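Local atomic coordinates of purine nucleoside phosphorylase (PDB entry 5TBV), a protein that catalyses the reversible phosphorolysis of purine nucleosides such as inosine and guanosine, yielding the free purine base and ribose 1-phosphate. Residues G121-L126 and G215-G220; Q84-M89 and M221-E226; G30-S35 and L113-L118; T61-H66 and M89-S94. One frame throughout, in Å; residues are numbered along the deposited sequence.

How the contacts relate
Contacts 2, 3 and 4 cluster around one active site, and contact 1 lies farther out, on the sheet it shares with contact 3. The centres of contacts 2 and 4 are about 8 Å apart, and those of contacts 2 and 3 about 9 Å. The centre of contact 1 is about 19 Å from those of contacts 2 and 3. Strand 112-121 carries half of contact 3 and runs into contact 1, where it meets strand 218-220. That strand leads through 221-226 of contact 2 into helix 224-232. Along the chain contact 4 nests in the loop closed by contact 3, and contacts 2 and 3 cross. All four touch the bound nucleoside analogue, so distant segments build one pocket.

Contact 1. Residues G121-L126 and G215-G220; sequences GINRKL and GCDVVG. With TBN ('2-(4-amino-pyrrolo[2,3-D]pyrimidin-7-yl)-5-hydroxymethyl-tetrahydro-furan-3,4-diol), chain B.
Ile122 N and Asn123 N both donate to the carbonyl oxygen of Asp217, at 2.8 Å from Ile122 N to Asp217 O and 3.2 Å from Asn123 N to Asp217 O. Both come from the same face of the carbonyl plane. This double grip follows the antiparallel, non-hydrogen-bonded pair of Gly121 and Val218.

The tight part is buried and made mainly by aliphatic side chains, which also press on backbone carbonyls. Ile122 points CB at the other segment. Its CD1 meets Val219 CG1 at 3.8 Å, and its CG2 lies 3.4 Å from Cys216 O. Leu126 comes in at about a right angle to Val218, with Leu126 CD1 3.7 Å from Val218 CG1. The same methyl also rests near the Asp217 carbonyl.

The looser, partly exposed side is polar. There the Asn123 amide lies alongside the Asp217 carboxylate, their planes 30° apart. Asn123 ND2 donates to Asp217 OD1 at 3.1 Å, with the acceptor close to the amide plane. With CG anti to the backbone N (chi1 -170°), Asn123 also turns OD1 back to accept from Lys125 N in an Asx turn. Its amide is thus held at both ends, within a type I turn from Asn123 to Leu126. Asp217 OD2 is taken by Val193 N.

At the far end Gly220 CA approaches N3 of the bound nucleoside analogue. Strand 218-220 runs between strands 112-121 and 189-196, antiparallel to the first and parallel to the second. Val218 packs on Val132 and Ile134 of strand 131-139, and the Asn123-Leu126 turn is tied to Asn246 at the end of strand 236-246.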
# COMPACT_ATOMS: atom_id res chain seq x y z
N GLY A 121 6.19 20.72 1.35
CA GLY A 121 7.32 20.66 2.26
C GLY A 121 6.89 20.01 3.57
O GLY A 121 5.82 20.32 4.11
N ILE A 122 7.73 19.11 4.08
CA ILE A 122 7.51 18.48 5.39
C ILE A 122 8.48 19.03 6.42
O ILE A 122 8.07 19.49 7.50
CB ILE A 122 7.63 16.93 5.29
CG1 ILE A 122 6.61 16.34 4.31
CG2 ILE A 122 7.49 16.31 6.67
CD1 ILE A 122 5.10 16.54 4.71
N ASN A 123 9.77 19.00 6.11
CA ASN A 123 10.78 19.69 6.90
C ASN A 123 10.32 21.11 7.20
O ASN A 123 9.91 21.85 6.30
CB ASN A 123 12.09 19.69 6.12
CG ASN A 123 13.25 20.18 6.93
OD1 ASN A 123 13.29 21.32 7.38
ND2 ASN A 123 14.23 19.30 7.12
N ARG A 124 10.37 21.50 8.49
CA ARG A 124 9.82 22.79 8.92
C ARG A 124 10.56 23.97 8.29
O ARG A 124 10.01 25.08 8.24
CB ARG A 124 9.87 22.91 10.44
CG ARG A 124 8.92 21.99 11.20
CD ARG A 124 8.83 22.36 12.69
NE ARG A 124 8.07 23.60 12.84
CZ ARG A 124 6.77 23.64 13.15
NH1 ARG A 124 6.10 22.52 13.38
NH2 ARG A 124 6.15 24.82 13.23
N LYS A 125 11.77 23.76 7.79
CA LYS A 125 12.54 24.88 7.26
C LYS A 125 12.01 25.35 5.90
O LYS A 125 12.17 26.52 5.55
CB LYS A 125 14.02 24.48 7.19
CG LYS A 125 14.95 25.53 6.63
CD LYS A 125 16.22 25.69 7.47
CE LYS A 125 16.99 24.39 7.63
NZ LYS A 125 16.50 23.56 8.76
N LEU A 126 11.33 24.47 5.16
CA LEU A 126 10.99 24.71 3.76
C LEU A 126 9.78 25.62 3.61
O LEU A 126 8.76 25.43 4.28
CB LEU A 126 10.71 23.38 3.06
CG LEU A 126 11.88 22.38 3.04
CD1 LEU A 126 11.45 21.00 2.50
CD2 LEU A 126 13.07 22.94 2.26
N GLY A 215 11.20 10.77 8.69
CA GLY A 215 12.41 11.28 8.06
C GLY A 215 12.26 11.80 6.65
O GLY A 215 13.27 11.91 5.94
N CYS A 216 11.04 12.13 6.22
CA CYS A 216 10.84 12.67 4.90
C CYS A 216 10.93 14.19 4.93
O CYS A 216 10.43 14.83 5.86
CB CYS A 216 9.47 12.23 4.36
SG CYS A 216 9.17 10.45 4.41
N ASP A 217 11.51 14.77 3.88
CA ASP A 217 11.60 16.21 3.79
C ASP A 217 10.51 16.82 2.92
O ASP A 217 10.14 17.98 3.15
CB ASP A 217 12.98 16.62 3.26
CG ASP A 217 14.09 16.17 4.19
OD1 ASP A 217 14.26 16.78 5.28
OD2 ASP A 217 14.77 15.18 3.84
N VAL A 218 10.00 16.08 1.94
CA VAL A 218 8.96 16.54 1.02
C VAL A 218 8.09 15.36 0.62
O VAL A 218 8.49 14.19 0.74
CB VAL A 218 9.54 17.20 -0.26
CG1 VAL A 218 10.50 18.34 0.07
CG2 VAL A 218 10.25 16.16 -1.14
N VAL A 219 6.90 15.66 0.09
CA VAL A 219 5.93 14.64 -0.33
C VAL A 219 5.26 15.08 -1.63
O VAL A 219 4.92 16.25 -1.80
CB VAL A 219 4.89 14.39 0.79
CG1 VAL A 219 4.13 15.68 1.17
CG2 VAL A 219 3.91 13.29 0.38
N GLY A 220 5.08 14.13 -2.56
CA GLY A 220 4.31 14.43 -3.75
C GLY A 220 3.76 13.16 -4.37
O GLY A 220 3.95 12.07 -3.83
O5' TBN B . -1.50 19.81 -6.81
C5' TBN B . -1.33 18.42 -6.95
C4' TBN B . -0.26 18.06 -7.98
O4' TBN B . 0.94 18.66 -7.62
C1' TBN B . 1.68 17.83 -6.79
N9 TBN B . 1.62 18.39 -5.43
C8 TBN B . 1.67 19.71 -5.25
C7 TBN B . 1.59 20.06 -3.94
C5 TBN B . 1.48 18.83 -3.28
C6 TBN B . 1.35 18.42 -1.85
N1 TBN B . 1.26 17.13 -1.59
C2 TBN B . 1.28 16.24 -2.56
N3 TBN B . 1.41 16.53 -3.85
C4 TBN B . 1.51 17.78 -4.27
N6 TBN B . 1.30 19.32 -0.85
C2' TBN B . 1.07 16.44 -6.94
O2' TBN B . 2.08 15.56 -7.24
C3' TBN B . 0.01 16.57 -8.00
O3' TBN B . 0.41 16.11 -9.28

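Contact 2. Residues Q84-M89 and M221-E226; sequences QGRLHM and MSTVPE. With TBN ('2-(4-amino-pyrrolo[2,3-D]pyrimidin-7-yl)-5-hydroxymethyl-tetrahydro-furan-3,4-diol), chain B; SO4 (sulfate ion), chain C.
Arg86 reaches Glu226 side-on with two nitrogens, yet both bonds end on one carboxylate oxygen. Arg86 NE lies 3.0 Å from Glu226 OE2, and Arg86 NH2 is 3.2 Å from the same atom. The oxygen sits near the guanidinium plane, but the carboxylate is turned 65° against it. NE meets OE2 from above the carboxylate plane, whereas NH2 comes nearly along the C-O axis.

The Arg86 chain bends at chi2 and chi3 to make this reach. Ser222 OG lies over the centre of one guanidinium face. That hydroxyl donates to sulfate O2 at 2.7 Å and accepts from Thr223 OG1.

Arg86 NH1 also donates to sulfate O4 and to Thr116 O. His88 NE2 gives a second bond to O4, at 2.8 Å, with the sulfate at the edge of its ring. Through its other nitrogen, ND1, the His88 ring is bonded to Glu91 OE1, which helps fix its rotation.

Two waters bridge the segments. One joins Leu87 O to Glu226 OE1, the other Met89 N to Met221 O. Met221 N donates to O2' of the nucleoside at 3.0 Å, and the extended Met221 side chain runs along the sugar and base.

The sulfate probably marks the place of the phosphate substrate. Glu226 is consistent with a second-shell residue that orients Arg86 and partly balances its charge beside the anion.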
# COMPACT_ATOMS: atom_id res chain seq x y z
N GLN A 84 6.56 17.99 -21.93
CA GLN A 84 5.91 19.23 -21.48
C GLN A 84 4.79 18.98 -20.47
O GLN A 84 4.21 19.94 -19.95
CB GLN A 84 5.39 20.01 -22.70
CG GLN A 84 4.98 21.45 -22.38
CD GLN A 84 4.67 22.26 -23.62
OE1 GLN A 84 4.86 21.80 -24.74
NE2 GLN A 84 4.20 23.49 -23.42
N GLY A 85 4.50 17.73 -20.17
CA GLY A 85 3.59 17.36 -19.10
C GLY A 85 3.85 15.90 -18.80
O GLY A 85 4.35 15.16 -19.66
N ARG A 86 3.52 15.48 -17.59
CA ARG A 86 3.78 14.10 -17.21
C ARG A 86 2.47 13.41 -16.86
O ARG A 86 1.44 14.06 -16.62
CB ARG A 86 4.77 14.01 -16.03
CG ARG A 86 4.26 14.59 -14.71
CD ARG A 86 4.66 13.69 -13.50
NE ARG A 86 6.11 13.55 -13.28
CZ ARG A 86 6.90 14.54 -12.86
NH1 ARG A 86 6.42 15.77 -12.63
NH2 ARG A 86 8.19 14.30 -12.66
N LEU A 87 2.53 12.07 -16.85
CA LEU A 87 1.45 11.18 -16.44
C LEU A 87 1.62 10.79 -14.97
O LEU A 87 2.74 10.61 -14.49
CB LEU A 87 1.46 9.91 -17.29
CG LEU A 87 1.37 10.16 -18.80
CD1 LEU A 87 1.65 8.86 -19.53
CD2 LEU A 87 0.01 10.75 -19.21
N HIS A 88 0.48 10.61 -14.27
CA HIS A 88 0.48 10.26 -12.86
C HIS A 88 -0.36 9.02 -12.60
O HIS A 88 -1.38 8.80 -13.27
CB HIS A 88 -0.11 11.40 -11.98
CG HIS A 88 0.45 12.76 -12.27
ND1 HIS A 88 0.08 13.49 -13.39
CD2 HIS A 88 1.30 13.55 -11.57
CE1 HIS A 88 0.71 14.66 -13.37
NE2 HIS A 88 1.45 14.72 -12.28
N MET A 89 0.02 8.24 -11.59
CA MET A 89 -0.73 7.02 -11.27
C MET A 89 -2.13 7.32 -10.70
O MET A 89 -3.06 6.53 -10.92
CB MET A 89 0.08 6.12 -10.31
CG MET A 89 1.38 5.47 -10.89
SD MET A 89 1.10 4.38 -12.33
CE MET A 89 0.19 2.98 -11.63
N MET A 221 3.10 13.30 -5.53
CA MET A 221 2.34 12.21 -6.15
C MET A 221 2.93 11.73 -7.48
O MET A 221 2.21 11.14 -8.31
CB MET A 221 0.87 12.61 -6.36
CG MET A 221 0.20 13.30 -5.18
SD MET A 221 -1.49 13.84 -5.50
CE MET A 221 -1.81 14.66 -3.92
N SER A 222 4.22 11.94 -7.70
CA SER A 222 4.82 11.61 -9.00
C SER A 222 6.25 11.15 -8.77
O SER A 222 6.62 10.77 -7.65
CB SER A 222 4.73 12.80 -9.97
OG SER A 222 5.67 13.82 -9.61
N THR A 223 7.04 11.12 -9.85
CA THR A 223 8.51 11.08 -9.84
C THR A 223 9.13 9.72 -9.48
O THR A 223 9.97 9.20 -10.23
CB THR A 223 9.05 12.17 -8.90
OG1 THR A 223 8.64 13.45 -9.42
CG2 THR A 223 10.61 12.13 -8.82
N VAL A 224 8.76 9.14 -8.33
CA VAL A 224 9.33 7.83 -7.95
C VAL A 224 9.10 6.75 -9.00
O VAL A 224 10.03 5.98 -9.27
CB VAL A 224 8.85 7.43 -6.55
CG1 VAL A 224 9.22 5.96 -6.25
CG2 VAL A 224 9.51 8.36 -5.50
N PRO A 225 7.92 6.62 -9.63
CA PRO A 225 7.80 5.61 -10.71
C PRO A 225 8.81 5.80 -11.84
O PRO A 225 9.50 4.84 -12.21
CB PRO A 225 6.35 5.79 -11.19
CG PRO A 225 5.59 6.29 -9.93
CD PRO A 225 6.61 7.24 -9.31
N GLU A 226 8.93 7.03 -12.39
CA GLU A 226 9.85 7.28 -13.51
C GLU A 226 11.30 7.07 -13.10
O GLU A 226 12.12 6.63 -13.91
CB GLU A 226 9.73 8.71 -14.06
CG GLU A 226 8.39 9.28 -14.41
CD GLU A 226 7.71 9.91 -13.22
OE1 GLU A 226 7.04 9.14 -12.54
OE2 GLU A 226 7.80 11.13 -12.97
O5' TBN B . -1.50 19.81 -6.81
C5' TBN B . -1.33 18.42 -6.95
C4' TBN B . -0.26 18.06 -7.98
O4' TBN B . 0.94 18.66 -7.62
C1' TBN B . 1.68 17.83 -6.79
N9 TBN B . 1.62 18.39 -5.43
C8 TBN B . 1.67 19.71 -5.25
C7 TBN B . 1.59 20.06 -3.94
C5 TBN B . 1.48 18.83 -3.28
C6 TBN B . 1.35 18.42 -1.85
N1 TBN B . 1.26 17.13 -1.59
C2 TBN B . 1.28 16.24 -2.56
N3 TBN B . 1.41 16.53 -3.85
C4 TBN B . 1.51 17.78 -4.27
N6 TBN B . 1.30 19.32 -0.85
C2' TBN B . 1.07 16.44 -6.94
O2' TBN B . 2.08 15.56 -7.24
C3' TBN B . 0.01 16.57 -8.00
O3' TBN B . 0.41 16.11 -9.28
S SO4 C . 3.64 16.99 -10.37
O1 SO4 C . 2.20 17.25 -10.00
O2 SO4 C . 4.20 16.06 -9.38
O3 SO4 C . 4.52 18.16 -10.39
O4 SO4 C . 3.68 16.35 -11.68
O HOH W 1 4.52 9.99 -12.13
O HOH W 2 2.70 8.90 -10.37

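Contact 3. Residues G30-S35 and L113-L118; sequences GIICGS and LLITNL. With TBN ('2-(4-amino-pyrrolo[2,3-D]pyrimidin-7-yl)-5-hydroxymethyl-tetrahydro-furan-3,4-diol), chain B; SO4 (sulfate ion), chain C.
Backbone hydrogen bonds join Ile32 to both Leu114 and Thr116 across two parallel strands. The strand axes come within 4.6 Å at an angle of 8°. Leu114 N donates to Gly30 O, Ile32 N to Leu114 O, and Thr116 N to Ile32 O at 3.0 Å. CA-H...O contacts from Leu113 and Ile31 add to the pairing.

A side chain takes over where strand 30-32 ends. Thr116 OG1 sits between its own backbone N and carbonyl carbon (chi1 59°). From there it donates to Ile32 O at 2.9 Å, in the carbonyl plane and on a lone pair. Thr116 OG1 in turn accepts from Gly34 N at 2.9 Å. One hydroxyl therefore bridges the two segments and continues the pairing past the strand.

Apolar packing lies on the face of Ile32, Leu113 and Ile115. Ile32 and Ile115 point the same way, with Ile32 CD1 4.1 Å from Ile115 CG1. Leu113 CD1 folds in against Gly30. This face meets Ile102 of helix 95-108. Leu114, on the other face, packs on Phe277 and Ile281 of helix 259-283.

Anion bonds gather past the end of strand 30-32, beside the later part of strand 112-121. Ser35 N and Leu118 N each donate to sulfate O3, both almost straight. Ser35 OG donates to sulfate O1 at 2.8 Å and is also bonded to His66 NE2. The CD2 methyl of Leu118 rests against the Ser35 carbonyl, 3.2 Å from Ser35 O.

Backbone N-H groups from the loop after strand 30-32 and from strand 112-121 thus converge on sulfate O3, consistent with a phosphate site in this phosphorylase fold.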
# COMPACT_ATOMS: atom_id res chain seq x y z
N GLY A 30 17.23 13.84 -21.45
CA GLY A 30 15.77 13.92 -21.34
C GLY A 30 15.38 14.83 -20.18
O GLY A 30 16.16 15.02 -19.25
N ILE A 31 14.21 15.46 -20.30
CA ILE A 31 13.69 16.41 -19.31
C ILE A 31 12.20 16.10 -19.08
O ILE A 31 11.48 15.77 -20.02
CB ILE A 31 13.86 17.87 -19.78
CG1 ILE A 31 15.32 18.17 -20.09
CG2 ILE A 31 13.33 18.84 -18.73
CD1 ILE A 31 15.52 19.34 -20.97
N ILE A 32 11.74 16.24 -17.83
CA ILE A 32 10.32 16.15 -17.48
C ILE A 32 9.90 17.41 -16.71
O ILE A 32 10.46 17.72 -15.66
CB ILE A 32 10.01 14.88 -16.67
CG1 ILE A 32 10.50 13.63 -17.42
CG2 ILE A 32 8.50 14.75 -16.42
CD1 ILE A 32 10.41 12.33 -16.60
N CYS A 33 8.90 18.12 -17.23
CA CYS A 33 8.37 19.34 -16.62
C CYS A 33 7.16 19.01 -15.73
O CYS A 33 6.18 18.44 -16.22
CB CYS A 33 7.94 20.35 -17.69
SG CYS A 33 9.27 20.85 -18.83
N GLY A 34 7.24 19.37 -14.44
CA GLY A 34 6.17 19.14 -13.48
C GLY A 34 5.02 20.13 -13.63
O GLY A 34 4.97 20.92 -14.57
N SER A 35 4.06 20.06 -12.68
CA SER A 35 2.83 20.87 -12.77
C SER A 35 3.12 22.34 -13.03
O SER A 35 3.73 23.02 -12.20
CB SER A 35 2.01 20.74 -11.47
OG SER A 35 1.33 19.49 -11.39
N LEU A 113 18.67 12.04 -17.33
CA LEU A 113 17.27 12.48 -17.22
C LEU A 113 17.15 13.50 -16.10
O LEU A 113 17.51 13.21 -14.95
CB LEU A 113 16.36 11.28 -16.95
CG LEU A 113 14.87 11.52 -16.71
CD1 LEU A 113 14.32 12.23 -17.95
CD2 LEU A 113 14.14 10.19 -16.47
N LEU A 114 16.62 14.69 -16.41
CA LEU A 114 16.44 15.80 -15.46
C LEU A 114 14.95 15.98 -15.19
O LEU A 114 14.17 16.29 -16.10
CB LEU A 114 17.07 17.10 -16.01
CG LEU A 114 18.47 17.04 -16.62
CD1 LEU A 114 18.92 18.41 -17.15
CD2 LEU A 114 19.47 16.48 -15.60
N ILE A 115 14.54 15.78 -13.93
CA ILE A 115 13.13 15.71 -13.53
C ILE A 115 12.76 16.88 -12.63
O ILE A 115 13.50 17.20 -11.69
CB ILE A 115 12.88 14.37 -12.82
CG1 ILE A 115 13.26 13.20 -13.74
CG2 ILE A 115 11.42 14.24 -12.32
CD1 ILE A 115 13.32 11.87 -13.02
N THR A 116 11.60 17.50 -12.87
CA THR A 116 11.05 18.48 -11.94
C THR A 116 9.69 18.02 -11.41
O THR A 116 8.98 17.24 -12.06
CB THR A 116 10.90 19.88 -12.58
OG1 THR A 116 10.04 19.83 -13.73
CG2 THR A 116 12.28 20.45 -13.02
N ASN A 117 9.33 18.52 -10.22
CA ASN A 117 7.96 18.36 -9.72
C ASN A 117 7.63 19.46 -8.72
O ASN A 117 8.50 20.19 -8.24
CB ASN A 117 7.74 16.97 -9.07
CG ASN A 117 8.52 16.78 -7.76
OD1 ASN A 117 8.29 17.46 -6.76
ND2 ASN A 117 9.45 15.83 -7.77
N LEU A 118 6.32 19.60 -8.44
CA LEU A 118 5.78 20.43 -7.36
C LEU A 118 5.42 19.53 -6.18
O LEU A 118 4.83 18.47 -6.36
CB LEU A 118 4.53 21.19 -7.81
CG LEU A 118 4.65 22.50 -8.62
CD1 LEU A 118 5.06 23.67 -7.71
CD2 LEU A 118 5.63 22.37 -9.76
O5' TBN B . -1.50 19.81 -6.81
C5' TBN B . -1.33 18.42 -6.95
C4' TBN B . -0.26 18.06 -7.98
O4' TBN B . 0.94 18.66 -7.62
C1' TBN B . 1.68 17.83 -6.79
N9 TBN B . 1.62 18.39 -5.43
C8 TBN B . 1.67 19.71 -5.25
C7 TBN B . 1.59 20.06 -3.94
C5 TBN B . 1.48 18.83 -3.28
C6 TBN B . 1.35 18.42 -1.85
N1 TBN B . 1.26 17.13 -1.59
C2 TBN B . 1.28 16.24 -2.56
N3 TBN B . 1.41 16.53 -3.85
C4 TBN B . 1.51 17.78 -4.27
N6 TBN B . 1.30 19.32 -0.85
C2' TBN B . 1.07 16.44 -6.94
O2' TBN B . 2.08 15.56 -7.24
C3' TBN B . 0.01 16.57 -8.00
O3' TBN B . 0.41 16.11 -9.28
S SO4 C . 3.64 16.99 -10.37
O1 SO4 C . 2.20 17.25 -10.00
O2 SO4 C . 4.20 16.06 -9.38
O3 SO4 C . 4.52 18.16 -10.39
O4 SO4 C . 3.68 16.35 -11.68

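Contact 4. Residues T61-H66 and M89-S94; sequences TTVAGH and MYEGYS. With TBN ('2-(4-amino-pyrrolo[2,3-D]pyrimidin-7-yl)-5-hydroxymethyl-tetrahydro-furan-3,4-diol), chain B.
Thr62 holds Glu91 OE2 with both its hydroxyl and its backbone N. Thr62 OG1 donates at 2.6 Å to Glu91 OE2, on the anti side. Thr62 N donates at 3.1 Å to the same Glu91 OE2, on the syn side. Both approach from the same face of the carboxylate, each 32° out of its plane. The Thr62 and Glu91 side chains run antiparallel past one another, and Glu91 reaches out straight.

The other carboxylate oxygen, Glu91 OE1, accepts from a water that is in turn met by Thr62 N. A second water donates to Glu91 O and, weakly, to Thr62 OG1.

A type II turn from Val63 to His66 shapes the first loop, and a short 3-10 segment, 89-91, sets the second. The second loop carries Tyr90 into the nucleoside site, with Val63 of the first packed behind it. Tyr90 OH is 2.9 Å from O3' of the ligand, which lies at the ring edge.

Val63 packs across Tyr90 at about a right angle. Val63 CG2 touches the ring edge, 3.7 Å from Tyr90 CE1, and lies 3.6 Å from Glu91 CD. Thr62 CG2 approaches Tyr93 OH, which is bonded to Lys60 O. Phe161 of a neighbouring subunit packs on Val63 and meets the Tyr90 ring edge-to-face.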
# COMPACT_ATOMS: atom_id res chain seq x y z
N THR A 61 -2.42 13.41 -21.36
CA THR A 61 -2.42 14.08 -20.06
C THR A 61 -3.84 14.52 -19.70
O THR A 61 -4.57 15.00 -20.56
CB THR A 61 -1.50 15.32 -20.06
OG1 THR A 61 -1.81 16.17 -21.18
CG2 THR A 61 -0.01 14.93 -20.11
N THR A 62 -4.23 14.37 -18.42
CA THR A 62 -5.55 14.82 -17.99
C THR A 62 -5.52 15.82 -16.83
O THR A 62 -6.59 16.20 -16.35
CB THR A 62 -6.48 13.63 -17.63
OG1 THR A 62 -6.05 12.99 -16.42
CG2 THR A 62 -6.54 12.58 -18.73
N VAL A 63 -4.35 16.25 -16.36
CA VAL A 63 -4.22 17.15 -15.21
C VAL A 63 -3.90 18.58 -15.69
O VAL A 63 -3.07 18.79 -16.58
CB VAL A 63 -3.12 16.64 -14.25
CG1 VAL A 63 -2.92 17.58 -13.03
CG2 VAL A 63 -3.41 15.22 -13.78
N ALA A 64 -4.52 19.57 -15.06
CA ALA A 64 -4.22 20.97 -15.36
C ALA A 64 -2.74 21.28 -15.15
O ALA A 64 -2.14 20.90 -14.14
CB ALA A 64 -5.07 21.89 -14.49
N GLY A 65 -2.15 21.99 -16.09
CA GLY A 65 -0.74 22.33 -15.99
C GLY A 65 0.18 21.29 -16.59
O GLY A 65 1.39 21.35 -16.34
N HIS A 66 -0.35 20.35 -17.36
CA HIS A 66 0.45 19.33 -18.05
C HIS A 66 0.01 19.32 -19.51
O HIS A 66 -1.03 18.74 -19.84
CB HIS A 66 0.28 17.97 -17.39
CG HIS A 66 0.83 17.91 -16.00
ND1 HIS A 66 2.09 17.41 -15.71
CD2 HIS A 66 0.31 18.33 -14.81
CE1 HIS A 66 2.31 17.50 -14.41
NE2 HIS A 66 1.25 18.06 -13.84
N MET A 89 0.02 8.24 -11.59
CA MET A 89 -0.73 7.02 -11.27
C MET A 89 -2.13 7.32 -10.70
O MET A 89 -3.06 6.53 -10.92
CB MET A 89 0.08 6.12 -10.31
CG MET A 89 1.38 5.47 -10.89
SD MET A 89 1.10 4.38 -12.33
CE MET A 89 0.19 2.98 -11.63
N TYR A 90 -2.33 8.44 -9.98
CA TYR A 90 -3.69 8.76 -9.52
C TYR A 90 -4.67 9.00 -10.67
O TYR A 90 -5.89 8.99 -10.44
CB TYR A 90 -3.72 9.99 -8.58
CG TYR A 90 -3.16 11.28 -9.16
CD1 TYR A 90 -3.83 11.97 -10.17
CD2 TYR A 90 -1.96 11.82 -8.69
CE1 TYR A 90 -3.33 13.15 -10.70
CE2 TYR A 90 -1.44 13.00 -9.22
CZ TYR A 90 -2.13 13.65 -10.22
OH TYR A 90 -1.64 14.81 -10.78
N GLU A 91 -4.18 9.18 -11.91
CA GLU A 91 -5.09 9.38 -13.04
C GLU A 91 -5.81 8.09 -13.45
O GLU A 91 -6.83 8.16 -14.16
CB GLU A 91 -4.33 9.96 -14.26
CG GLU A 91 -3.83 11.42 -14.11
CD GLU A 91 -3.04 11.94 -15.33
OE1 GLU A 91 -1.82 12.22 -15.22
OE2 GLU A 91 -3.63 12.13 -16.41
N GLY A 92 -5.33 6.92 -13.03
CA GLY A 92 -5.92 5.66 -13.46
C GLY A 92 -5.11 4.87 -14.47
O GLY A 92 -5.49 3.73 -14.78
N TYR A 93 -3.99 5.40 -14.96
CA TYR A 93 -3.12 4.70 -15.88
C TYR A 93 -2.39 3.55 -15.17
O TYR A 93 -2.22 3.55 -13.95
CB TYR A 93 -2.12 5.68 -16.52
CG TYR A 93 -2.76 6.69 -17.48
CD1 TYR A 93 -3.47 6.26 -18.58
CD2 TYR A 93 -2.65 8.08 -17.27
CE1 TYR A 93 -4.05 7.15 -19.47
CE2 TYR A 93 -3.23 8.99 -18.17
CZ TYR A 93 -3.94 8.52 -19.26
OH TYR A 93 -4.54 9.37 -20.17
N SER A 94 -2.00 2.53 -15.96
CA SER A 94 -1.33 1.33 -15.44
C SER A 94 0.17 1.58 -15.31
O SER A 94 0.71 2.56 -15.83
CB SER A 94 -1.56 0.12 -16.36
OG SER A 94 -0.78 0.23 -17.55
O5' TBN B . -1.50 19.81 -6.81
C5' TBN B . -1.33 18.42 -6.95
C4' TBN B . -0.26 18.06 -7.98
O4' TBN B . 0.94 18.66 -7.62
C1' TBN B . 1.68 17.83 -6.79
N9 TBN B . 1.62 18.39 -5.43
C8 TBN B . 1.67 19.71 -5.25
C7 TBN B . 1.59 20.06 -3.94
C5 TBN B . 1.48 18.83 -3.28
C6 TBN B . 1.35 18.42 -1.85
N1 TBN B . 1.26 17.13 -1.59
C2 TBN B . 1.28 16.24 -2.56
N3 TBN B . 1.41 16.53 -3.85
C4 TBN B . 1.51 17.78 -4.27
N6 TBN B . 1.30 19.32 -0.85
C2' TBN B . 1.07 16.44 -6.94
O2' TBN B . 2.08 15.56 -7.24
C3' TBN B . 0.01 16.57 -8.00
O3' TBN B . 0.41 16.11 -9.28
O HOH W 3 -1.51 14.51 -16.80
O HOH W 4 -8.03 10.51 -15.38